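Local coordinates for spindle assembly abnormal protein 6 homolog (Drosophila melanogaster, PDB 5AL7) that forms the central scaffold of centrioles, its homodimers assembling into the ninefold cartwheel, and is required for centrosome duplication, at residues S14-D18 / L165-N169; S29-V34 / K45-Y51; K58-Q62 / F97-I101. The protein carries 1 engineered substitution. All coordinates share one frame. Numbering follows the deposited sequence.

In the fold
The three contacts differ in chemistry as well as in place. Contact 2 is a backbone-bonded hairpin, contact 3 is almost wholly side-chain packing of a helix on the barrel, and contact 1 joins the N-terminal loop to the coiled-coil helix through one hydrogen bond and two aromatic rings. Contact 3 is the most buried; contacts 1 and 2 each combine buried and exposed residues. Strands 44-55 and 60-67, used by contacts 2 and 3, are neighbours in the sheet. Contacts 1 and 3 meet at Gln62: its NE2 lies 2.8 Å from Ala15 O. Contact 1 closes the longest loop, spanning 147 residues, with the other two nested inside.

Contact 1: S14-D18 / L165-N169; sequences SAKMD and LFYIN
The junction between the globular head and the coiled-coil stalk of SAS-6 is where the irregular N-terminal segment 14-18 meets the early part of helix 161-187. Segment 165-169 is regular helix, with Asn169 N hydrogen-bonded to Leu165 O at 2.9 Å. Segment 14-18 is extended up to Lys16 and then bends at Met17 (phi/psi -83/62), the centre of an inverse gamma turn closed by a weak hydrogen bond from Asp18 N to Lys16 O of 2.9 Å. The nearest CA pair is Lys16 and Phe166, 7.9 Å apart, so side chains must span the gap. Tyr167 does so with chi1 m: its OH accepts a hydrogen bond from Met17 N at 2.7 Å and a nearly straight 169°, and also lies 3.5 Å from Lys16 CA. Phe166 and Tyr167 meet the loop, while Leu165 and Ile168 pack on their counterparts in the second subunit, where Arg72 of that subunit also touches Phe166; the helix thus lies between its own head and its dimer partner. Phe166, chi1 t, has its CA-to-CB bond toward the loop. One ring face receives Lys16 CB, 4.2 Å from Phe166 CE2, and Asp18 OD2 comes to 3.7 Å from Phe166 CE1. The Lys16 side chain leads away and turns back on its own segment, NZ donating to Ser14 O at 2.7 Å. The end of the Met17 side chain (chi1, chi2 and chi3 all m) also leads away from the helix, lying against Leu60 and Val55 of the barrel, while the Tyr167 ring makes a cation-pi contact with Arg64.

Contact 2: S29-V34 / K45-Y51; sequences SVEMLV and KRSCLLY
Six backbone hydrogen bonds join strands 29-34 and 45-51 in three reciprocal pairs: Val30 N to Leu50 O 3.1 Å and Leu50 N to Val30 O 2.9 Å; Met32 N to Cys48 O 2.9 Å and Cys48 N to Met32 O 2.8 Å; Val34 N to Arg46 O and Arg46 N to Val34 O, both 2.9 Å. Glu31-Leu49 and Leu33-Ser47 are the intervening non-hydrogen-bonded pairs, with CA-CA distances of 4.5 and 4.6 Å. The axes run antiparallel at 149°, 4.5 Å apart at closest approach. This is the first beta hairpin of the seven-stranded head barrel, with strand 60-67 bonded to the far edge of 45-51. On the face carrying Val30, Met32, Val34, Arg46, Cys48 and Leu50, Met32 SD meets Leu50 CD1 at 4.1 Å and Val34 CG2 (chi1 t) meets Cys48 CB at 3.8 Å; Leu118 lies against Met32, Val34 and Leu50. On the opposite face, with Glu31, Leu33, Ser47 and Leu49, Leu33 CD2 reaches Lys45 CD at 3.8 Å, and Glu31 forms a salt bridge to Lys68.

Contact 3: K58-Q62 / F97-I101; sequences KELLQ and FSGFI
Lys58 points away from helix 97-113, its NZ hydrogen-bonded to Tyr19 OH, so the contact begins at Glu59. Here the chain is still loop, and the CA atoms of Glu59 and Phe97 lie 7.1 Å apart. Glu59 (chi1 m, chi2 t) points toward the helix and places its CB over the face of the Phe97 ring: CB is 3.5 Å from the ring centroid and only 8° off the normal, a CH-pi contact. Its carboxylate passes the ring, with OE2 3.6 Å from Phe97 CB, and OE1 is hydrogen-bonded to Ser81 OG. The CA-to-CB bond of Leu60 points away from the helix, and its side chain touches Met17 and Tyr19, but its backbone N comes within 3.6 Å of Phe97 CZ. Leu61, chi1 t, points back toward the helix, consistent with strand alternation. Its CB stands 4.2 Å from Phe97 CZ and 3.8 Å from Ile101 CD1, and its CD2 lies 3.9 Å from Phe100 CE2. Phe97 and Phe100, both chi1 t, are about one helical turn apart, the turn itself marked by the hydrogen bond from Ile101 N to Phe97 O at 2.9 Å. Phe84 of helix 81-90 meets the Phe97 ring edge-to-face, while Ile26 touches both Leu61 and Ile101. No hydrogen bond crosses between the segments; strand 60-62 and helix 97-101 run nearly parallel, at 18°, their axes 10.4 Å apart at closest approach. Such helix-on-sheet packing, with the helical pair 81-90 and 97-113 inserted after strand 70-80, belongs to the XRCC4-like head domain of SAS-6 proteins.

Contact 1: S14-D18 / L165-N169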
loop_
_atom_site.group_PDB
_atom_site.type_symbol
_atom_site.label_atom_id
_atom_site.label_comp_id
_atom_site.label_asym_id
_atom_site.label_seq_id
_atom_site.Cartn_x
_atom_site.Cartn_y
_atom_site.Cartn_z
ATOM N N SER A 14 -5.457 17.218 -11.995
ATOM C CA SER A 14 -6.445 17.178 -10.923
ATOM C C SER A 14 -5.831 17.572 -9.612
ATOM O O SER A 14 -4.682 17.250 -9.325
ATOM C CB SER A 14 -7.075 15.795 -10.762
ATOM O OG SER A 14 -8.081 15.808 -9.755
ATOM N N ALA A 15 -6.643 18.241 -8.808
ATOM C CA ALA A 15 -6.222 18.738 -7.522
ATOM C C ALA A 15 -5.845 17.586 -6.606
ATOM O O ALA A 15 -6.615 16.632 -6.425
ATOM C CB ALA A 15 -7.321 19.593 -6.896
ATOM N N LYS A 16 -4.642 17.687 -6.052
ATOM C CA LYS A 16 -4.139 16.745 -5.069
ATOM C C LYS A 16 -4.096 17.456 -3.738
ATOM O O LYS A 16 -3.652 18.596 -3.660
ATOM C CB LYS A 16 -2.745 16.245 -5.444
ATOM C CG LYS A 16 -2.685 15.534 -6.761
ATOM C CD LYS A 16 -1.321 15.701 -7.387
ATOM C CE LYS A 16 -1.394 15.353 -8.865
ATOM N NZ LYS A 16 -2.177 16.366 -9.647
ATOM N N MET A 17 -4.590 16.802 -2.698
ATOM C CA MET A 17 -4.554 17.363 -1.355
ATOM C C MET A 17 -3.186 17.107 -0.718
ATOM O O MET A 17 -3.076 16.386 0.270
ATOM C CB MET A 17 -5.688 16.791 -0.507
ATOM C CG MET A 17 -7.074 17.122 -1.061
ATOM S SD MET A 17 -7.503 18.883 -1.040
ATOM C CE MET A 17 -7.891 19.095 0.697
ATOM N N ASP A 18 -2.144 17.662 -1.336
ATOM C CA ASP A 18 -0.773 17.522 -0.859
ATOM C C ASP A 18 -0.356 18.757 -0.057
ATOM O O ASP A 18 0.507 19.528 -0.489
ATOM C CB ASP A 18 0.178 17.303 -2.039
ATOM C CG ASP A 18 1.505 16.672 -1.619
ATOM O OD1 ASP A 18 1.701 16.456 -0.397
ATOM O OD2 ASP A 18 2.349 16.397 -2.514
ATOM N N LEU A 165 -2.546 7.597 -8.689
ATOM C CA LEU A 165 -1.276 6.995 -8.322
ATOM C C LEU A 165 -0.723 7.663 -7.080
ATOM O O LEU A 165 -0.146 6.995 -6.222
ATOM C CB LEU A 165 -0.305 7.083 -9.498
ATOM C CG LEU A 165 1.047 6.388 -9.374
ATOM C CD1 LEU A 165 0.820 4.984 -8.855
ATOM C CD2 LEU A 165 1.718 6.352 -10.742
ATOM N N PHE A 166 -0.935 8.976 -6.981
ATOM C CA PHE A 166 -0.541 9.733 -5.801
ATOM C C PHE A 166 -1.249 9.215 -4.544
ATOM O O PHE A 166 -0.612 8.949 -3.512
ATOM C CB PHE A 166 -0.842 11.219 -5.995
ATOM C CG PHE A 166 -0.705 12.035 -4.736
ATOM C CD1 PHE A 166 0.549 12.450 -4.300
ATOM C CD2 PHE A 166 -1.823 12.369 -3.976
ATOM C CE1 PHE A 166 0.680 13.191 -3.139
ATOM C CE2 PHE A 166 -1.698 13.105 -2.819
ATOM C CZ PHE A 166 -0.445 13.518 -2.396
ATOM N N TYR A 167 -2.571 9.100 -4.608
ATOM C CA TYR A 167 -3.309 8.663 -3.425
ATOM C C TYR A 167 -3.075 7.184 -3.068
ATOM O O TYR A 167 -2.958 6.826 -1.894
ATOM C CB TYR A 167 -4.795 8.955 -3.599
ATOM C CG TYR A 167 -5.110 10.426 -3.482
ATOM C CD1 TYR A 167 -4.928 11.107 -2.277
ATOM C CD2 TYR A 167 -5.595 11.137 -4.571
ATOM C CE1 TYR A 167 -5.209 12.453 -2.167
ATOM C CE2 TYR A 167 -5.880 12.480 -4.469
ATOM C CZ TYR A 167 -5.688 13.135 -3.264
ATOM O OH TYR A 167 -5.976 14.482 -3.178
ATOM N N ILE A 168 -2.993 6.319 -4.065
ATOM C CA ILE A 168 -2.764 4.909 -3.774
ATOM C C ILE A 168 -1.330 4.684 -3.257
ATOM O O ILE A 168 -1.112 3.879 -2.342
ATOM C CB ILE A 168 -3.075 4.029 -5.021
ATOM C CG1 ILE A 168 -4.583 3.817 -5.123
ATOM C CG2 ILE A 168 -2.411 2.683 -4.935
ATOM C CD1 ILE A 168 -5.054 3.602 -6.495
ATOM N N ASN A 169 -0.367 5.430 -3.797
ATOM C CA ASN A 169 1.002 5.361 -3.294
ATOM C C ASN A 169 1.081 5.843 -1.854
ATOM O O ASN A 169 1.721 5.208 -1.008
ATOM C CB ASN A 169 1.944 6.188 -4.160
ATOM C CG ASN A 169 3.388 6.071 -3.728
ATOM O OD1 ASN A 169 4.008 5.031 -3.899
ATOM N ND2 ASN A 169 3.934 7.144 -3.178
#

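Contact 2: S29-V34 / K45-Y51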
loop_
_atom_site.group_PDB
_atom_site.type_symbol
_atom_site.label_atom_id
_atom_site.label_comp_id
_atom_site.label_asym_id
_atom_site.label_seq_id
_atom_site.Cartn_x
_atom_site.Cartn_y
_atom_site.Cartn_z
ATOM N N SER A 29 -12.584 8.297 7.416
ATOM C CA SER A 29 -12.778 7.474 6.223
ATOM C C SER A 29 -13.709 6.304 6.519
ATOM O O SER A 29 -13.509 5.578 7.498
ATOM C CB SER A 29 -11.441 6.945 5.707
ATOM O OG SER A 29 -10.537 8.005 5.470
ATOM N N VAL A 30 -14.756 6.151 5.712
ATOM C CA VAL A 30 -15.720 5.079 5.992
ATOM C C VAL A 30 -16.143 4.331 4.757
ATOM O O VAL A 30 -15.961 4.808 3.646
ATOM C CB VAL A 30 -17.007 5.600 6.679
ATOM C CG1 VAL A 30 -16.793 5.797 8.168
ATOM C CG2 VAL A 30 -17.502 6.867 6.007
ATOM N N GLU A 31 -16.669 3.129 4.967
ATOM C CA GLU A 31 -17.277 2.357 3.893
ATOM C C GLU A 31 -18.749 2.745 3.711
ATOM O O GLU A 31 -19.507 2.814 4.677
ATOM C CB GLU A 31 -17.154 0.871 4.176
ATOM C CG GLU A 31 -17.454 -0.005 2.984
ATOM C CD GLU A 31 -17.285 -1.477 3.288
ATOM O OE1 GLU A 31 -16.277 -1.838 3.936
ATOM O OE2 GLU A 31 -18.164 -2.268 2.887
ATOM N N MET A 32 -19.154 2.960 2.466
ATOM C CA MET A 32 -20.482 3.462 2.155
ATOM C C MET A 32 -21.048 2.770 0.928
ATOM O O MET A 32 -20.335 2.585 -0.046
ATOM C CB MET A 32 -20.412 4.956 1.886
ATOM C CG MET A 32 -20.469 5.838 3.103
ATOM S SD MET A 32 -20.617 7.524 2.534
ATOM C CE MET A 32 -22.105 7.359 1.572
ATOM N N LEU A 33 -22.328 2.420 0.951
ATOM C CA LEU A 33 -22.969 1.837 -0.227
ATOM C C LEU A 33 -23.444 3.006 -1.093
ATOM O O LEU A 33 -24.199 3.858 -0.636
ATOM C CB LEU A 33 -24.118 0.901 0.166
ATOM C CG LEU A 33 -24.730 0.007 -0.919
ATOM C CD1 LEU A 33 -23.675 -0.931 -1.464
ATOM C CD2 LEU A 33 -25.876 -0.801 -0.371
ATOM N N VAL A 34 -22.921 3.089 -2.308
ATOM C CA VAL A 34 -23.162 4.215 -3.202
ATOM C C VAL A 34 -23.933 3.770 -4.441
ATOM O O VAL A 34 -23.719 2.675 -4.972
ATOM C CB VAL A 34 -21.826 4.883 -3.613
ATOM C CG1 VAL A 34 -22.025 5.984 -4.639
ATOM C CG2 VAL A 34 -21.113 5.412 -2.385
ATOM N N LYS A 45 -25.548 -0.650 -7.349
ATOM C CA LYS A 45 -25.181 -0.204 -6.003
ATOM C C LYS A 45 -23.906 -0.886 -5.579
ATOM O O LYS A 45 -23.874 -2.102 -5.479
ATOM C CB LYS A 45 -26.283 -0.491 -4.988
ATOM C CG LYS A 45 -26.878 0.746 -4.370
ATOM C CD LYS A 45 -27.927 0.405 -3.337
ATOM C CE LYS A 45 -29.313 0.808 -3.813
ATOM N NZ LYS A 45 -30.309 0.707 -2.721
ATOM N N ARG A 46 -22.853 -0.104 -5.347
ATOM C CA ARG A 46 -21.519 -0.651 -5.065
ATOM C C ARG A 46 -20.975 -0.207 -3.718
ATOM O O ARG A 46 -21.295 0.883 -3.254
ATOM C CB ARG A 46 -20.532 -0.239 -6.161
ATOM C CG ARG A 46 -21.014 -0.528 -7.564
ATOM C CD ARG A 46 -20.002 -0.118 -8.599
ATOM N NE ARG A 46 -20.482 -0.433 -9.936
ATOM C CZ ARG A 46 -19.788 -0.222 -11.045
ATOM N NH1 ARG A 46 -18.583 0.321 -10.974
ATOM N NH2 ARG A 46 -20.304 -0.537 -12.224
ATOM N N SER A 47 -20.143 -1.043 -3.100
ATOM C CA SER A 47 -19.454 -0.649 -1.864
ATOM C C SER A 47 -18.246 0.224 -2.156
ATOM O O SER A 47 -17.296 -0.220 -2.811
ATOM C CB SER A 47 -18.984 -1.860 -1.053
ATOM O OG SER A 47 -20.023 -2.393 -0.265
ATOM N N CYS A 48 -18.285 1.454 -1.644
ATOM C CA CYS A 48 -17.201 2.408 -1.827
ATOM C C CYS A 48 -16.570 2.800 -0.499
ATOM O O CYS A 48 -17.072 2.467 0.569
ATOM C CB CYS A 48 -17.704 3.660 -2.541
ATOM S SG CYS A 48 -18.319 3.384 -4.223
ATOM N N LEU A 49 -15.471 3.535 -0.593
ATOM C CA LEU A 49 -14.763 4.102 0.543
ATOM C C LEU A 49 -14.720 5.595 0.357
ATOM O O LEU A 49 -14.225 6.083 -0.673
ATOM C CB LEU A 49 -13.335 3.563 0.637
ATOM C CG LEU A 49 -13.138 2.104 1.027
ATOM C CD1 LEU A 49 -11.748 1.697 0.627
ATOM C CD2 LEU A 49 -13.347 1.930 2.525
ATOM N N LEU A 50 -15.249 6.323 1.337
ATOM C CA LEU A 50 -15.257 7.771 1.256
ATOM C C LEU A 50 -14.225 8.409 2.170
ATOM O O LEU A 50 -14.078 8.040 3.349
ATOM C CB LEU A 50 -16.642 8.317 1.563
ATOM C CG LEU A 50 -16.743 9.785 1.147
ATOM C CD1 LEU A 50 -18.064 9.994 0.447
ATOM C CD2 LEU A 50 -16.628 10.718 2.340
ATOM N N TYR A 51 -13.517 9.364 1.572
ATOM C CA TYR A 51 -12.481 10.174 2.194
ATOM C C TYR A 51 -12.866 11.642 2.116
ATOM O O TYR A 51 -12.930 12.202 1.024
ATOM C CB TYR A 51 -11.140 10.002 1.478
ATOM C CG TYR A 51 -10.637 8.594 1.372
ATOM C CD1 TYR A 51 -10.991 7.784 0.297
ATOM C CD2 TYR A 51 -9.793 8.073 2.337
ATOM C CE1 TYR A 51 -10.510 6.484 0.197
ATOM C CE2 TYR A 51 -9.309 6.782 2.245
ATOM C CZ TYR A 51 -9.669 5.994 1.178
ATOM O OH TYR A 51 -9.185 4.711 1.102
HETATM O O HOH W 1 -18.514 -4.986 0.713
#

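Contact 3: K58-Q62 / F97-I101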
loop_
_atom_site.group_PDB
_atom_site.type_symbol
_atom_site.label_atom_id
_atom_site.label_comp_id
_atom_site.label_asym_id
_atom_site.label_seq_id
_atom_site.Cartn_x
_atom_site.Cartn_y
_atom_site.Cartn_z
ATOM N N LYS A 58 -6.885 27.641 3.783
ATOM C CA LYS A 58 -7.661 28.160 2.662
ATOM C C LYS A 58 -8.956 27.378 2.455
ATOM O O LYS A 58 -9.070 26.228 2.863
ATOM C CB LYS A 58 -6.820 28.148 1.386
ATOM C CG LYS A 58 -6.411 26.768 0.901
ATOM C CD LYS A 58 -5.682 26.887 -0.429
ATOM C CE LYS A 58 -5.141 25.553 -0.920
ATOM N NZ LYS A 58 -4.453 25.684 -2.243
ATOM N N GLU A 59 -9.948 28.018 1.855
ATOM C CA GLU A 59 -11.205 27.339 1.556
ATOM C C GLU A 59 -10.988 26.357 0.426
ATOM O O GLU A 59 -10.924 26.737 -0.751
ATOM C CB GLU A 59 -12.302 28.337 1.193
ATOM C CG GLU A 59 -12.638 29.255 2.339
ATOM C CD GLU A 59 -13.619 30.313 1.949
ATOM O OE1 GLU A 59 -13.767 30.559 0.731
ATOM O OE2 GLU A 59 -14.197 30.934 2.861
ATOM N N LEU A 60 -10.805 25.099 0.801
ATOM C CA LEU A 60 -10.632 24.040 -0.175
ATOM C C LEU A 60 -11.111 22.711 0.382
ATOM O O LEU A 60 -10.590 22.214 1.379
ATOM C CB LEU A 60 -9.173 23.942 -0.607
ATOM C CG LEU A 60 -8.889 22.920 -1.704
ATOM C CD1 LEU A 60 -9.651 23.248 -2.984
ATOM C CD2 LEU A 60 -7.408 22.884 -1.971
ATOM N N LEU A 61 -12.093 22.128 -0.288
ATOM C CA LEU A 61 -12.657 20.860 0.147
ATOM C C LEU A 61 -12.499 19.783 -0.912
ATOM O O LEU A 61 -12.756 20.016 -2.097
ATOM C CB LEU A 61 -14.136 21.023 0.477
ATOM C CG LEU A 61 -14.914 19.728 0.707
ATOM C CD1 LEU A 61 -14.589 19.110 2.060
ATOM C CD2 LEU A 61 -16.387 19.984 0.560
ATOM N N GLN A 62 -12.074 18.599 -0.491
ATOM C CA GLN A 62 -12.047 17.489 -1.428
ATOM C C GLN A 62 -12.711 16.250 -0.852
ATOM O O GLN A 62 -12.483 15.879 0.317
ATOM C CB GLN A 62 -10.625 17.150 -1.858
ATOM C CG GLN A 62 -10.599 16.371 -3.160
ATOM C CD GLN A 62 -9.258 15.772 -3.452
ATOM O OE1 GLN A 62 -8.807 14.875 -2.741
ATOM N NE2 GLN A 62 -8.612 16.240 -4.510
ATOM N N PHE A 97 -18.863 29.083 3.605
ATOM C CA PHE A 97 -18.041 27.923 3.268
ATOM C C PHE A 97 -17.929 26.963 4.450
ATOM O O PHE A 97 -18.001 25.742 4.278
ATOM C CB PHE A 97 -16.655 28.359 2.798
ATOM C CG PHE A 97 -15.880 27.274 2.129
ATOM C CD1 PHE A 97 -16.033 27.035 0.772
ATOM C CD2 PHE A 97 -14.990 26.487 2.851
ATOM C CE1 PHE A 97 -15.320 26.014 0.142
ATOM C CE2 PHE A 97 -14.271 25.467 2.231
ATOM C CZ PHE A 97 -14.435 25.231 0.874
ATOM N N SER A 98 -17.774 27.512 5.648
ATOM C CA SER A 98 -17.696 26.694 6.851
ATOM C C SER A 98 -19.018 25.982 7.112
ATOM O O SER A 98 -19.041 24.781 7.411
ATOM C CB SER A 98 -17.323 27.550 8.052
ATOM O OG SER A 98 -16.112 28.241 7.805
ATOM N N GLY A 99 -20.119 26.716 6.975
ATOM C CA GLY A 99 -21.434 26.135 7.178
ATOM C C GLY A 99 -21.723 25.090 6.121
ATOM O O GLY A 99 -22.393 24.086 6.380
ATOM N N PHE A 100 -21.175 25.312 4.930
ATOM C CA PHE A 100 -21.262 24.334 3.849
ATOM C C PHE A 100 -20.558 23.051 4.250
ATOM O O PHE A 100 -21.138 21.976 4.131
ATOM C CB PHE A 100 -20.648 24.911 2.574
ATOM C CG PHE A 100 -20.506 23.925 1.445
ATOM C CD1 PHE A 100 -21.617 23.390 0.816
ATOM C CD2 PHE A 100 -19.242 23.572 0.977
ATOM C CE1 PHE A 100 -21.471 22.496 -0.245
ATOM C CE2 PHE A 100 -19.092 22.682 -0.080
ATOM C CZ PHE A 100 -20.209 22.144 -0.692
ATOM N N ILE A 101 -19.336 23.172 4.773
ATOM C CA ILE A 101 -18.583 22.007 5.239
ATOM C C ILE A 101 -19.379 21.262 6.320
ATOM O O ILE A 101 -19.465 20.033 6.297
ATOM C CB ILE A 101 -17.181 22.396 5.806
ATOM C CG1 ILE A 101 -16.320 23.165 4.792
ATOM C CG2 ILE A 101 -16.435 21.159 6.255
ATOM C CD1 ILE A 101 -15.897 22.386 3.587
#